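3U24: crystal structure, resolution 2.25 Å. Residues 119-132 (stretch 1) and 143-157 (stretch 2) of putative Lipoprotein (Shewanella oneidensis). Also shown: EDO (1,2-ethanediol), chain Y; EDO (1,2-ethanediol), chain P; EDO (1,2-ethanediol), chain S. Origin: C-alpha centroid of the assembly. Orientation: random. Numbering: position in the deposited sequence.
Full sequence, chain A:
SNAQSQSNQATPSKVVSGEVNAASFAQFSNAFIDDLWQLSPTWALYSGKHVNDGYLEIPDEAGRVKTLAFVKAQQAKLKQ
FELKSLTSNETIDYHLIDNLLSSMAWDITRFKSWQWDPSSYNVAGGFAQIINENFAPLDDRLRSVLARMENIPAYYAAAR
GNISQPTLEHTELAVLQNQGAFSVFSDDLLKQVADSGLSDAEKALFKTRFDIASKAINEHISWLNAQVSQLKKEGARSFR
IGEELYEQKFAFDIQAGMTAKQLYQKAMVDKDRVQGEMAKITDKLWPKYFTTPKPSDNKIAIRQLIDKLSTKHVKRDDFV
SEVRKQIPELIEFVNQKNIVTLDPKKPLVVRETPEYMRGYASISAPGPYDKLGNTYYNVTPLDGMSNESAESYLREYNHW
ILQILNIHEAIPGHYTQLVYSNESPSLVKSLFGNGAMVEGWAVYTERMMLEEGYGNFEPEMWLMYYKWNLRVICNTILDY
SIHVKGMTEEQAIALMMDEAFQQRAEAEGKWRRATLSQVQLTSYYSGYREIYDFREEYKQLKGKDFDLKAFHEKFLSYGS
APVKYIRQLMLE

Stretch 1, residues 119-132: SSYNVAGGFAQIIN
Stretch 2 (143-157) RSVLARMENIPAYYA

The two stretches run nearly antiparallel. Helix 124-131 lies against helix 143-148 with their N-to-C directions 163° apart and axes 10.1 Å at closest approach. The register is set by three CA pairs: Tyr121 CA lies 7.2 Å from Tyr156 CA, Val123 CA lies 7.5 Å from Ile152 CA, and Phe127 CA lies 6.8 Å from Val145 CA. A type I turn from Met149 to Ile152 interrupts stretch 2 before a second helix, 152-157, carries on in nearly the same direction; that helix faces the extended segment Tyr121-Asn122, while the first faces the helix of stretch 1. The contact buries 714 Å² in total.

The largest bump is Phe127 (chi1 m, -79°; chi2 -87°). Its CB leaves sideways, but the ring end swings into a hollow walled by Val145, Arg148, Met149 and Ile152. The extended Arg148 (t, t, t, chi4 85°) lays its aliphatic part over one ring face, with CD 3.6 Å from the Phe127 centroid in a CH-pi contact; its guanidinium, CZ 5.5 Å from that centroid, adds at most a weak attraction. Val145 O and Met149 N approach the ring edge, Phe127 CZ sitting 3.6 Å from Met149 N, and Ile152 CD1 lies 3.8 Å from Phe127 CZ.

Gly126 supplies the hollow for the end of Arg148. A CB here would point at stretch 2 and stand 2.4 Å from Arg148 NH2, a clash; its absence leaves Gly126 CA 3.9 Å from Arg148 NH2. One turn on, Ile130 (m, t) points toward stretch 2, placing CD1 3.6 Å from Arg148 CD and CG2 3.9 Å from Val145 CG2. Ile131 (m, t) brings CG1 3.8 Å from Val145 CG2, so Val145 (t) meets both isoleucines and Phe127.

At the other end, two tyrosines satisfy the consecutive amides of Asn122 and Val123. Tyr155 (chi1 t, chi2 -84°) accepts from Asn122 N at OH, 3.0 Å; Tyr156 (m, chi2 -73°) accepts from Val123 N at OH, 3.1 Å and nearly straight at 169°. Asn122 (chi1 t) caps the next amide, Ala124 N to Asn122 OD1 being 2.9 Å. Val123 (m) is the knob beside them: CG1 sits 3.6 Å from the Tyr155 ring centroid, over its face, and 3.9 Å from Tyr156 CE2.

Water 1 bridges the two stretches, donating to Val123 O at 2.7 Å and accepting from Arg148 NE at 2.8 Å. The chain P ethanediol extends the link: its O2 is 2.7 Å from the oxygen of water 1 in a hydrogen bond and accepts from Arg148 NH2 at 3.1 Å, while its O1 accepts from Gly126 N at 3.0 Å.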

# COMPACT_ATOMS: atom_id res chain seq x y z
N SER A 119 6.66 14.71 10.22
CA SER A 119 7.36 13.82 9.32
C SER A 119 7.05 14.11 7.86
O SER A 119 7.78 13.67 6.97
CB SER A 119 7.13 12.35 9.65
OG SER A 119 5.88 11.92 9.14
N SER A 120 5.98 14.85 7.57
CA SER A 120 5.69 15.22 6.18
C SER A 120 6.70 16.28 5.60
O SER A 120 6.72 16.52 4.39
CB SER A 120 4.22 15.64 6.05
OG SER A 120 3.88 16.70 6.92
N TYR A 121 7.58 16.84 6.44
CA TYR A 121 8.61 17.75 6.00
C TYR A 121 9.98 17.08 6.00
O TYR A 121 10.64 16.90 7.04
CB TYR A 121 8.62 18.98 6.88
CG TYR A 121 7.27 19.66 6.92
CD1 TYR A 121 6.92 20.55 5.94
CD2 TYR A 121 6.35 19.38 7.91
CE1 TYR A 121 5.70 21.16 5.94
CE2 TYR A 121 5.13 20.00 7.93
CZ TYR A 121 4.81 20.92 6.96
OH TYR A 121 3.61 21.58 6.92
N ASN A 122 10.42 16.70 4.81
CA ASN A 122 11.71 16.00 4.63
C ASN A 122 12.11 16.08 3.16
O ASN A 122 11.37 15.61 2.29
CB ASN A 122 11.59 14.53 5.07
CG ASN A 122 12.94 13.79 5.12
OD1 ASN A 122 13.96 14.22 4.52
ND2 ASN A 122 12.95 12.66 5.85
N VAL A 123 13.25 16.69 2.87
CA VAL A 123 13.66 16.82 1.44
C VAL A 123 14.31 15.54 0.85
O VAL A 123 14.48 15.44 -0.36
CB VAL A 123 14.59 18.04 1.24
CG1 VAL A 123 13.90 19.30 1.77
CG2 VAL A 123 15.93 17.82 1.94
N ALA A 124 14.63 14.58 1.70
CA ALA A 124 15.52 13.47 1.30
C ALA A 124 14.94 12.68 0.12
O ALA A 124 15.65 12.40 -0.88
CB ALA A 124 15.81 12.55 2.50
N GLY A 125 13.64 12.37 0.22
CA GLY A 125 12.90 11.59 -0.75
C GLY A 125 13.02 12.07 -2.19
O GLY A 125 13.31 11.30 -3.11
N GLY A 126 12.80 13.35 -2.40
CA GLY A 126 12.87 13.91 -3.75
C GLY A 126 14.30 13.83 -4.32
O GLY A 126 14.50 13.53 -5.51
N PHE A 127 15.27 14.08 -3.45
CA PHE A 127 16.66 14.01 -3.85
C PHE A 127 17.06 12.58 -4.18
O PHE A 127 17.73 12.37 -5.17
CB PHE A 127 17.59 14.63 -2.79
CG PHE A 127 17.62 16.14 -2.85
CD1 PHE A 127 18.51 16.78 -3.69
CD2 PHE A 127 16.77 16.90 -2.07
CE1 PHE A 127 18.55 18.15 -3.75
CE2 PHE A 127 16.82 18.28 -2.11
CZ PHE A 127 17.70 18.91 -2.96
N ALA A 128 16.63 11.60 -3.38
CA ALA A 128 16.97 10.19 -3.63
C ALA A 128 16.39 9.73 -4.97
O ALA A 128 17.08 9.04 -5.72
CB ALA A 128 16.50 9.28 -2.48
N GLN A 129 15.17 10.15 -5.30
CA GLN A 129 14.58 9.79 -6.60
C GLN A 129 15.39 10.33 -7.76
O GLN A 129 15.40 9.71 -8.81
CB GLN A 129 13.18 10.35 -6.83
CG GLN A 129 12.11 9.84 -5.91
CD GLN A 129 11.72 8.38 -6.14
OE1 GLN A 129 11.32 7.98 -7.24
NE2 GLN A 129 11.77 7.61 -5.07
N ILE A 130 15.97 11.52 -7.63
CA ILE A 130 16.77 12.06 -8.73
C ILE A 130 18.10 11.29 -8.80
O ILE A 130 18.45 10.78 -9.85
CB ILE A 130 17.01 13.56 -8.56
CG1 ILE A 130 15.69 14.35 -8.74
CG2 ILE A 130 18.03 14.05 -9.56
CD1 ILE A 130 15.59 15.70 -8.02
N ILE A 131 18.77 11.16 -7.67
CA ILE A 131 20.14 10.67 -7.62
C ILE A 131 20.25 9.18 -7.96
O ILE A 131 21.15 8.75 -8.69
CB ILE A 131 20.75 10.92 -6.21
CG1 ILE A 131 20.89 12.43 -5.94
CG2 ILE A 131 22.12 10.22 -6.05
CD1 ILE A 131 21.09 12.80 -4.46
N ASN A 132 19.30 8.41 -7.46
CA ASN A 132 19.38 6.97 -7.54
C ASN A 132 18.99 6.33 -8.88
O ASN A 132 19.05 5.13 -9.00
CB ASN A 132 18.64 6.34 -6.35
CG ASN A 132 19.29 6.67 -5.02
OD1 ASN A 132 20.42 7.12 -4.96
ND2 ASN A 132 18.57 6.45 -3.94
N ARG A 143 22.89 18.54 -11.96
CA ARG A 143 22.42 19.89 -12.17
C ARG A 143 21.03 20.06 -11.58
O ARG A 143 20.71 21.14 -11.07
CB ARG A 143 22.41 20.27 -13.64
CG ARG A 143 23.81 20.54 -14.16
CD ARG A 143 23.90 20.82 -15.67
NE ARG A 143 25.28 21.19 -16.00
CZ ARG A 143 26.03 20.59 -16.93
NH1 ARG A 143 25.57 19.63 -17.70
NH2 ARG A 143 27.28 20.99 -17.11
N SER A 144 20.20 19.01 -11.64
CA SER A 144 18.89 19.05 -10.98
C SER A 144 19.06 19.19 -9.46
O SER A 144 18.38 20.01 -8.81
CB SER A 144 18.03 17.83 -11.33
OG SER A 144 17.59 17.94 -12.68
N VAL A 145 19.95 18.40 -8.91
CA VAL A 145 20.24 18.45 -7.48
C VAL A 145 20.86 19.83 -7.10
O VAL A 145 20.49 20.44 -6.08
CB VAL A 145 21.23 17.33 -7.11
CG1 VAL A 145 21.76 17.52 -5.69
CG2 VAL A 145 20.55 15.99 -7.28
N LEU A 146 21.78 20.31 -7.95
CA LEU A 146 22.38 21.62 -7.72
C LEU A 146 21.26 22.68 -7.52
O LEU A 146 21.28 23.37 -6.52
CB LEU A 146 23.36 22.01 -8.85
CG LEU A 146 24.10 23.35 -8.82
CD1 LEU A 146 24.93 23.47 -7.54
CD2 LEU A 146 24.99 23.46 -10.05
N ALA A 147 20.27 22.71 -8.42
CA ALA A 147 19.18 23.69 -8.37
C ALA A 147 18.23 23.40 -7.21
O ALA A 147 17.76 24.32 -6.52
CB ALA A 147 18.41 23.76 -9.73
N ARG A 148 17.95 22.12 -6.98
CA ARG A 148 16.98 21.75 -5.94
C ARG A 148 17.45 22.08 -4.51
O ARG A 148 16.64 22.24 -3.60
CB ARG A 148 16.62 20.26 -6.10
CG ARG A 148 15.40 19.77 -5.33
CD ARG A 148 15.22 18.25 -5.44
NE ARG A 148 13.97 17.82 -4.82
CZ ARG A 148 12.80 17.82 -5.46
NH1 ARG A 148 12.71 18.17 -6.76
NH2 ARG A 148 11.70 17.45 -4.81
N MSE A 149 18.77 22.12 -4.31
CA MSE A 149 19.33 22.50 -3.01
C MSE A 149 19.11 23.98 -2.59
O MSE A 149 19.10 24.27 -1.38
CB MSE A 149 20.84 22.16 -2.93
CG MSE A 149 21.13 20.67 -2.84
SE MSE A 149 23.03 20.33 -2.46
CE MSE A 149 23.76 21.17 -4.07
N GLU A 150 18.89 24.86 -3.58
CA GLU A 150 18.78 26.31 -3.36
C GLU A 150 17.90 26.62 -2.19
O GLU A 150 18.33 27.29 -1.26
CB GLU A 150 18.17 27.05 -4.56
CG GLU A 150 19.16 27.59 -5.61
CD GLU A 150 18.49 28.09 -6.91
OE1 GLU A 150 18.02 27.22 -7.74
OE2 GLU A 150 18.47 29.34 -7.11
N ASN A 151 16.69 26.07 -2.22
CA ASN A 151 15.66 26.39 -1.21
C ASN A 151 15.48 25.43 -0.03
O ASN A 151 14.48 25.50 0.67
CB ASN A 151 14.32 26.68 -1.92
CG ASN A 151 14.41 27.99 -2.70
OD1 ASN A 151 14.97 28.97 -2.19
ND2 ASN A 151 13.99 27.99 -3.95
N ILE A 152 16.48 24.64 0.26
CA ILE A 152 16.40 23.78 1.42
C ILE A 152 16.21 24.55 2.74
O ILE A 152 15.41 24.11 3.57
CB ILE A 152 17.58 22.76 1.51
CG1 ILE A 152 17.39 21.69 0.43
CG2 ILE A 152 17.69 22.14 2.91
CD1 ILE A 152 18.54 20.73 0.23
N PRO A 153 16.95 25.66 2.96
CA PRO A 153 16.70 26.41 4.23
C PRO A 153 15.27 26.89 4.31
O PRO A 153 14.61 26.80 5.35
CB PRO A 153 17.66 27.58 4.13
CG PRO A 153 18.84 26.98 3.42
CD PRO A 153 18.23 26.07 2.36
N ALA A 154 14.78 27.38 3.18
CA ALA A 154 13.39 27.91 3.13
C ALA A 154 12.35 26.83 3.40
O ALA A 154 11.34 27.07 4.02
CB ALA A 154 13.10 28.56 1.79
N TYR A 155 12.60 25.65 2.86
CA TYR A 155 11.72 24.51 3.03
C TYR A 155 11.56 24.22 4.51
O TYR A 155 10.47 24.07 4.95
CB TYR A 155 12.32 23.29 2.31
CG TYR A 155 11.52 22.03 2.43
CD1 TYR A 155 11.64 21.21 3.54
CD2 TYR A 155 10.62 21.67 1.45
CE1 TYR A 155 10.89 20.03 3.66
CE2 TYR A 155 9.84 20.48 1.55
CZ TYR A 155 9.99 19.68 2.65
OH TYR A 155 9.25 18.51 2.77
N TYR A 156 12.65 24.13 5.27
CA TYR A 156 12.54 23.80 6.68
C TYR A 156 12.07 25.00 7.56
O TYR A 156 11.39 24.77 8.56
CB TYR A 156 13.84 23.16 7.20
CG TYR A 156 14.09 21.74 6.68
CD1 TYR A 156 13.34 20.68 7.14
CD2 TYR A 156 15.08 21.47 5.75
CE1 TYR A 156 13.53 19.40 6.67
CE2 TYR A 156 15.30 20.17 5.27
CZ TYR A 156 14.50 19.15 5.74
OH TYR A 156 14.70 17.85 5.33
N ALA A 157 12.43 26.23 7.19
CA ALA A 157 11.78 27.43 7.80
C ALA A 157 10.25 27.37 7.65
O ALA A 157 9.53 27.66 8.61
CB ALA A 157 12.32 28.77 7.24
C1 EDO Y . 17.14 30.60 -0.87
O1 EDO Y . 18.28 29.72 -1.01
C2 EDO Y . 16.19 30.31 0.31
O2 EDO Y . 16.47 29.10 1.05
C1 EDO P . 9.96 15.35 -1.19
O1 EDO P . 11.13 14.92 -0.47
C2 EDO P . 9.71 16.87 -1.08
O2 EDO P . 10.67 17.55 -1.89
C1 EDO S . 7.21 13.68 1.94
O1 EDO S . 8.22 14.70 1.80
C2 EDO S . 7.25 13.04 3.33
O2 EDO S . 8.45 12.29 3.59
O HOH W 1 13.31 17.06 -2.21